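Local coordinates for vascular protein tyrosine phosphatase 1 (PDB 3I36) that probably hydrolyses the phosphate ester of phosphotyrosine residues in target proteins, through the catalytic domain that makes up this chain, at residues Thr206-Asp210 and His211-Asp215; Tyr293-Leu296 and Asn297-Leu301. All coordinates share one frame; numbering follows the deposited sequence.

Contact 1, in the loop of Thr206-Asp215, and contact 2, within helix 290-305, have centres about 15 Å apart but meet directly through the ring of Phe295. Its CE1 lies 3.5 Å from Pro214 O and its CD1 3.8 Å from Val213 CB, so the later part of the loop rests on the helix. The earlier part faces the catalytic centre: between nearest atoms, the side chain of Trp208 is about 3 Å from that of Arg250, a likely substrate-binding residue, and about 7 Å from that of Cys244, the probable phosphocysteine nucleophile. Contact 2 stands further back, with the side chain of Phe295 about 8 Å from that of Arg250.

Contact 1: Thr206-Asp210 and His211-Asp215; sequences TSWPD and HGVPD
Trp208 and Pro214 meet where the chain doubles back on itself, the proline lying over one face of the indole. Pro214 CD sits 3.8 Å from the centroid of the six-membered ring of Trp208 and 22° off its normal, which meets the criteria of a CH-pi contact. The indole reaches this position because its CG is anti to the backbone N (chi1 -161°), bringing the ring back alongside the returning chain. Its NE1 uses the ring edge, close to the ring plane, for a weak hydrogen bond to Gly212 O at 3.2 Å, bent to 129° at the hydrogen. Inside the turn, water 1 donates to Pro209 O at 2.8 Å and to Gly212 O at 2.6 Å, bridging carbonyls on the two arms and giving Gly212 O a second partner besides the indole. Pro209 completes the tight part: its CG is 3.4 Å from Val213 O, and its CD is 4.0 Å from Pro214 CD, so two proline rings and one indole pack at one point of the turn. Cation-pi contact with Arg250 ties the same indole to the phosphate-binding loop.

The loose side, toward solvent, is formed by His211 and Gly212, both exposed. Gly212 has a positive phi, a region that favours glycine. His211 points away from the preceding arm, with Asp210 O over one face of its imidazole. The end of the Asp210 side chain leads away from the returning arm, and the side chain touches Glu148. Sequence and position identify this turn as the WPD loop of the classical tyrosine phosphatases, whose aspartate, Asp210, is a likely substrate-binding residue and, as in the family, probably the general acid.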
ATOM      1  N   THR A 206       1.215 -13.353  -0.621  1.00 20.02           N
ATOM      2  CA  THR A 206       1.057 -14.046  -1.887  1.00 20.81           C
ATOM      3  C   THR A 206      -0.318 -14.675  -2.014  1.00 23.48           C
ATOM      4  O   THR A 206      -0.647 -15.251  -3.052  1.00 27.81           O
ATOM      5  CB  THR A 206       2.074 -15.175  -2.003  1.00 16.50           C
ATOM      6  OG1 THR A 206       1.957 -16.017  -0.850  1.00 18.37           O
ATOM      7  CG2 THR A 206       3.479 -14.613  -2.065  1.00 18.23           C
ATOM      8  N   SER A 207      -1.119 -14.562  -0.964  1.00 22.39           N
ATOM      9  CA  SER A 207      -2.334 -15.354  -0.875  1.00 23.23           C
ATOM     10  C   SER A 207      -3.623 -14.556  -1.011  1.00 22.49           C
ATOM     11  O   SER A 207      -4.691 -15.047  -0.695  1.00 25.51           O
ATOM     12  CB  SER A 207      -2.343 -16.165   0.423  1.00 30.78           C
ATOM     13  OG  SER A 207      -2.226 -15.321   1.550  1.00 24.46           O
ATOM     14  N   TRP A 208      -3.541 -13.329  -1.494  1.00 19.28           N
ATOM     15  CA  TRP A 208      -4.763 -12.622  -1.807  1.00 16.88           C
ATOM     16  C   TRP A 208      -5.431 -13.352  -2.974  1.00 17.98           C
ATOM     17  O   TRP A 208      -4.770 -13.670  -3.960  1.00 18.77           O
ATOM     18  CB  TRP A 208      -4.444 -11.192  -2.211  1.00 15.33           C
ATOM     19  CG  TRP A 208      -5.617 -10.298  -2.120  1.00 16.21           C
ATOM     20  CD1 TRP A 208      -6.731 -10.329  -2.900  1.00 16.41           C
ATOM     21  CD2 TRP A 208      -5.803  -9.228  -1.188  1.00 17.54           C
ATOM     22  NE1 TRP A 208      -7.603  -9.339  -2.512  1.00 16.04           N
ATOM     23  CE2 TRP A 208      -7.050  -8.642  -1.471  1.00 16.34           C
ATOM     24  CE3 TRP A 208      -5.027  -8.700  -0.148  1.00 19.30           C
ATOM     25  CZ2 TRP A 208      -7.552  -7.565  -0.738  1.00 20.36           C
ATOM     26  CZ3 TRP A 208      -5.518  -7.629   0.566  1.00 19.06           C
ATOM     27  CH2 TRP A 208      -6.771  -7.075   0.273  1.00 19.10           C
ATOM     28  N   PRO A 209      -6.747 -13.612  -2.878  1.00 21.03           N
ATOM     29  CA  PRO A 209      -7.374 -14.416  -3.935  1.00 21.37           C
ATOM     30  C   PRO A 209      -7.259 -13.714  -5.285  1.00 29.03           C
ATOM     31  O   PRO A 209      -7.193 -12.498  -5.332  1.00 23.32           O
ATOM     32  CB  PRO A 209      -8.839 -14.499  -3.496  1.00 26.05           C
ATOM     33  CG  PRO A 209      -8.826 -14.197  -2.013  1.00 26.92           C
ATOM     34  CD  PRO A 209      -7.709 -13.210  -1.836  1.00 25.07           C
ATOM     35  N   ASP A 210      -7.225 -14.477  -6.369  1.00 32.94           N
ATOM     36  CA  ASP A 210      -7.118 -13.888  -7.693  1.00 32.27           C
ATOM     37  C   ASP A 210      -8.320 -13.009  -7.964  1.00 24.03           C
ATOM     38  O   ASP A 210      -8.225 -12.016  -8.674  1.00 29.44           O
ATOM     39  CB  ASP A 210      -6.989 -14.976  -8.757  1.00 45.26           C
ATOM     40  CG  ASP A 210      -5.597 -15.569  -8.803  1.00 53.00           C
ATOM     41  OD1 ASP A 210      -4.669 -14.942  -8.248  1.00 51.63           O
ATOM     42  OD2 ASP A 210      -5.427 -16.655  -9.392  1.00 61.38           O
ATOM     43  N   HIS A 211      -9.453 -13.378  -7.383  1.00 24.49           N
ATOM     44  CA  HIS A 211     -10.665 -12.582  -7.492  1.00 28.21           C
ATOM     45  C   HIS A 211     -11.239 -12.337  -6.111  1.00 29.85           C
ATOM     46  O   HIS A 211     -11.237 -13.227  -5.258  1.00 34.63           O
ATOM     47  CB  HIS A 211     -11.699 -13.297  -8.361  1.00 34.96           C
ATOM     48  CG  HIS A 211     -11.214 -13.595  -9.743  1.00 37.00           C
ATOM     49  ND1 HIS A 211     -10.621 -14.792 -10.080  1.00 42.57           N
ATOM     50  CD2 HIS A 211     -11.214 -12.843 -10.868  1.00 38.98           C
ATOM     51  CE1 HIS A 211     -10.287 -14.770 -11.358  1.00 45.74           C
ATOM     52  NE2 HIS A 211     -10.636 -13.599 -11.859  1.00 42.20           N
ATOM     53  N   GLY A 212     -11.729 -11.125  -5.898  1.00 28.33           N
ATOM     54  CA  GLY A 212     -12.362 -10.775  -4.647  1.00 29.27           C
ATOM     55  C   GLY A 212     -11.353 -10.667  -3.528  1.00 24.41           C
ATOM     56  O   GLY A 212     -10.144 -10.738  -3.745  1.00 23.00           O
ATOM     57  N   VAL A 213     -11.873 -10.502  -2.323  1.00 19.90           N
ATOM     58  CA  VAL A 213     -11.063 -10.289  -1.145  1.00 18.53           C
ATOM     59  C   VAL A 213     -10.816 -11.608  -0.444  1.00 20.17           C
ATOM     60  O   VAL A 213     -11.495 -12.596  -0.719  1.00 24.95           O
ATOM     61  CB  VAL A 213     -11.792  -9.347  -0.187  1.00 19.40           C
ATOM     62  CG1 VAL A 213     -11.968  -7.973  -0.850  1.00 17.20           C
ATOM     63  CG2 VAL A 213     -13.141  -9.943   0.204  1.00 14.07           C
ATOM     64  N   PRO A 214      -9.853 -11.632   0.486  1.00 23.20           N
ATOM     65  CA  PRO A 214      -9.644 -12.860   1.260  1.00 19.08           C
ATOM     66  C   PRO A 214     -10.928 -13.321   1.962  1.00 20.48           C
ATOM     67  O   PRO A 214     -11.746 -12.500   2.380  1.00 17.77           O
ATOM     68  CB  PRO A 214      -8.601 -12.439   2.295  1.00 19.52           C
ATOM     69  CG  PRO A 214      -7.875 -11.297   1.656  1.00 19.61           C
ATOM     70  CD  PRO A 214      -8.923 -10.558   0.876  1.00 22.46           C
ATOM     71  N   ASP A 215     -11.093 -14.633   2.092  1.00 23.20           N
ATOM     72  CA  ASP A 215     -12.272 -15.200   2.747  1.00 30.36           C
ATOM     73  C   ASP A 215     -12.355 -14.826   4.221  1.00 27.03           C
ATOM     74  O   ASP A 215     -13.443 -14.697   4.781  1.00 27.21           O
ATOM     75  CB  ASP A 215     -12.267 -16.723   2.611  1.00 39.61           C
ATOM     76  CG  ASP A 215     -12.434 -17.177   1.182  1.00 45.59           C
ATOM     77  OD1 ASP A 215     -13.098 -16.457   0.400  1.00 43.94           O
ATOM     78  OD2 ASP A 215     -11.904 -18.256   0.844  1.00 46.29           O
TER
HETATM   79  O   HOH W   1      -8.730 -10.270  -5.893  1.00 19.89           O

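Contact 2: Tyr293-Leu296 and Asn297-Leu301; sequences YVFL and NQCVL
Cys299 lies one helical turn after Phe295, and its thiol sulfur rests over one face of that ring. At the base of the side chain, Cys299 CB is 3.2 Å from Leu296 O and also approaches Phe295 O. From there the sulfur turns anti to its own carbonyl carbon (chi1 -75°), which sends it back along the helix to the aromatic ring. Cys299 SG passes 3.3 Å from Phe295 O and meets the ring first at Phe295 CE2, 3.6 Å away, with CD2 and CZ slightly further off. Measured to the ring centroid, SG stands at 4.0 Å and 29° off the normal, a sulfur-aromatic contact over the face. The backbone fixes the spacing: Cys299 N hydrogen-bonds to Phe295 O at 2.7 Å, and Gln298 N to Val294 O, also at 2.7 Å, continues the same i to i+4 ladder.

The helix as a whole is packed on several sides. Cys299 and Leu296 both touch Ile257 of helix 249-267, Phe295 reaches Thr253 there, and Tyr293 OH hydrogen-bonds to Glu49 OE2 of helix 28-53. The polar end of Gln298 is directed instead to Asp302 further along its own helix. With Ile257 and Thr217 beside it, Cys299 is a buried packing residue, its polarisable sulfur over the ring face implying a largely dispersive contact.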
ATOM      1  N   TYR A 293     -13.946  -2.462   0.543  1.00 16.40           N
ATOM      2  CA  TYR A 293     -14.426  -1.549   1.569  1.00 17.24           C
ATOM      3  C   TYR A 293     -15.197  -2.308   2.643  1.00 16.40           C
ATOM      4  O   TYR A 293     -15.065  -2.026   3.830  1.00 16.27           O
ATOM      5  CB  TYR A 293     -15.315  -0.486   0.946  1.00 13.16           C
ATOM      6  CG  TYR A 293     -15.722   0.607   1.903  1.00 17.73           C
ATOM      7  CD1 TYR A 293     -14.870   1.661   2.173  1.00 18.60           C
ATOM      8  CD2 TYR A 293     -16.954   0.578   2.541  1.00 15.46           C
ATOM      9  CE1 TYR A 293     -15.226   2.664   3.037  1.00 19.61           C
ATOM     10  CE2 TYR A 293     -17.329   1.589   3.405  1.00 18.30           C
ATOM     11  CZ  TYR A 293     -16.451   2.628   3.653  1.00 23.66           C
ATOM     12  OH  TYR A 293     -16.795   3.645   4.508  1.00 18.75           O
ATOM     13  N   VAL A 294     -16.020  -3.256   2.219  1.00 16.33           N
ATOM     14  CA  VAL A 294     -16.736  -4.077   3.180  1.00 14.19           C
ATOM     15  C   VAL A 294     -15.747  -4.937   3.947  1.00 19.53           C
ATOM     16  O   VAL A 294     -15.864  -5.101   5.153  1.00 16.36           O
ATOM     17  CB  VAL A 294     -17.795  -4.956   2.503  1.00 17.15           C
ATOM     18  CG1 VAL A 294     -18.419  -5.915   3.523  1.00 17.91           C
ATOM     19  CG2 VAL A 294     -18.858  -4.075   1.861  1.00 19.33           C
ATOM     20  N   PHE A 295     -14.768  -5.480   3.229  1.00 22.03           N
ATOM     21  CA  PHE A 295     -13.704  -6.268   3.847  1.00 22.96           C
ATOM     22  C   PHE A 295     -13.033  -5.494   4.969  1.00 16.78           C
ATOM     23  O   PHE A 295     -12.695  -6.067   6.009  1.00 16.95           O
ATOM     24  CB  PHE A 295     -12.685  -6.692   2.787  1.00 19.35           C
ATOM     25  CG  PHE A 295     -11.547  -7.523   3.316  1.00 23.20           C
ATOM     26  CD1 PHE A 295     -11.706  -8.886   3.545  1.00 20.46           C
ATOM     27  CD2 PHE A 295     -10.313  -6.948   3.553  1.00 22.65           C
ATOM     28  CE1 PHE A 295     -10.648  -9.652   4.009  1.00 18.97           C
ATOM     29  CE2 PHE A 295      -9.260  -7.698   4.022  1.00 22.34           C
ATOM     30  CZ  PHE A 295      -9.421  -9.053   4.254  1.00 18.41           C
ATOM     31  N   LEU A 296     -12.841  -4.187   4.778  1.00 16.11           N
ATOM     32  CA  LEU A 296     -12.230  -3.365   5.827  1.00 15.84           C
ATOM     33  C   LEU A 296     -13.108  -3.366   7.034  1.00 16.40           C
ATOM     34  O   LEU A 296     -12.659  -3.491   8.172  1.00 19.66           O
ATOM     35  CB  LEU A 296     -12.126  -1.914   5.387  1.00 22.41           C
ATOM     36  CG  LEU A 296     -10.962  -1.580   4.503  1.00 14.09           C
ATOM     37  CD1 LEU A 296     -10.997  -0.089   4.232  1.00 13.53           C
ATOM     38  CD2 LEU A 296      -9.695  -2.001   5.235  1.00 11.78           C
ATOM     39  N   ASN A 297     -14.392  -3.194   6.779  1.00 17.80           N
ATOM     40  CA  ASN A 297     -15.322  -3.186   7.874  1.00 19.63           C
ATOM     41  C   ASN A 297     -15.334  -4.552   8.527  1.00 18.68           C
ATOM     42  O   ASN A 297     -15.425  -4.655   9.745  1.00 19.31           O
ATOM     43  CB  ASN A 297     -16.682  -2.754   7.373  1.00 12.25           C
ATOM     44  CG  ASN A 297     -16.726  -1.276   7.120  1.00 14.46           C
ATOM     45  OD1 ASN A 297     -16.436  -0.804   6.012  1.00 19.30           O
ATOM     46  ND2 ASN A 297     -17.044  -0.525   8.159  1.00 14.53           N
ATOM     47  N   GLN A 298     -15.221  -5.600   7.718  1.00 16.07           N
ATOM     48  CA  GLN A 298     -15.124  -6.946   8.283  1.00 20.70           C
ATOM     49  C   GLN A 298     -13.890  -7.060   9.178  1.00 20.40           C
ATOM     50  O   GLN A 298     -13.928  -7.659  10.262  1.00 15.69           O
ATOM     51  CB  GLN A 298     -15.056  -7.999   7.179  1.00 21.02           C
ATOM     52  CG  GLN A 298     -15.184  -9.427   7.721  1.00 20.60           C
ATOM     53  CD  GLN A 298     -16.541  -9.662   8.345  1.00 26.56           C
ATOM     54  OE1 GLN A 298     -17.565  -9.499   7.680  1.00 21.53           O
ATOM     55  NE2 GLN A 298     -16.560 -10.044   9.626  1.00 22.63           N
ATOM     56  N   CYS A 299     -12.787  -6.486   8.713  1.00 20.89           N
ATOM     57  CA  CYS A 299     -11.556  -6.469   9.491  1.00 21.40           C
ATOM     58  C   CYS A 299     -11.798  -5.843  10.852  1.00 23.41           C
ATOM     59  O   CYS A 299     -11.465  -6.427  11.878  1.00 20.96           O
ATOM     60  CB  CYS A 299     -10.454  -5.719   8.743  1.00 16.28           C
ATOM     61  SG  CYS A 299      -9.772  -6.666   7.400  1.00 22.01           S
ATOM     62  N   VAL A 300     -12.394  -4.656  10.852  1.00 22.40           N
ATOM     63  CA  VAL A 300     -12.716  -3.972  12.089  1.00 20.19           C
ATOM     64  C   VAL A 300     -13.576  -4.844  12.978  1.00 16.76           C
ATOM     65  O   VAL A 300     -13.328  -4.956  14.176  1.00 23.97           O
ATOM     66  CB  VAL A 300     -13.450  -2.640  11.836  1.00 20.67           C
ATOM     67  CG1 VAL A 300     -13.896  -2.027  13.151  1.00 23.71           C
ATOM     68  CG2 VAL A 300     -12.548  -1.683  11.074  1.00 17.36           C
ATOM     69  N   LEU A 301     -14.596  -5.463  12.395  1.00 17.88           N
ATOM     70  CA  LEU A 301     -15.506  -6.286  13.180  1.00 21.17           C
ATOM     71  C   LEU A 301     -14.747  -7.438  13.816  1.00 24.02           C
ATOM     72  O   LEU A 301     -14.906  -7.735  15.005  1.00 21.89           O
ATOM     73  CB  LEU A 301     -16.642  -6.814  12.302  1.00 19.16           C
ATOM     74  CG  LEU A 301     -17.744  -7.570  13.031  1.00 21.91           C
ATOM     75  CD1 LEU A 301     -18.485  -6.618  13.951  1.00 26.63           C
ATOM     76  CD2 LEU A 301     -18.697  -8.229  12.020  1.00 21.43           C
TER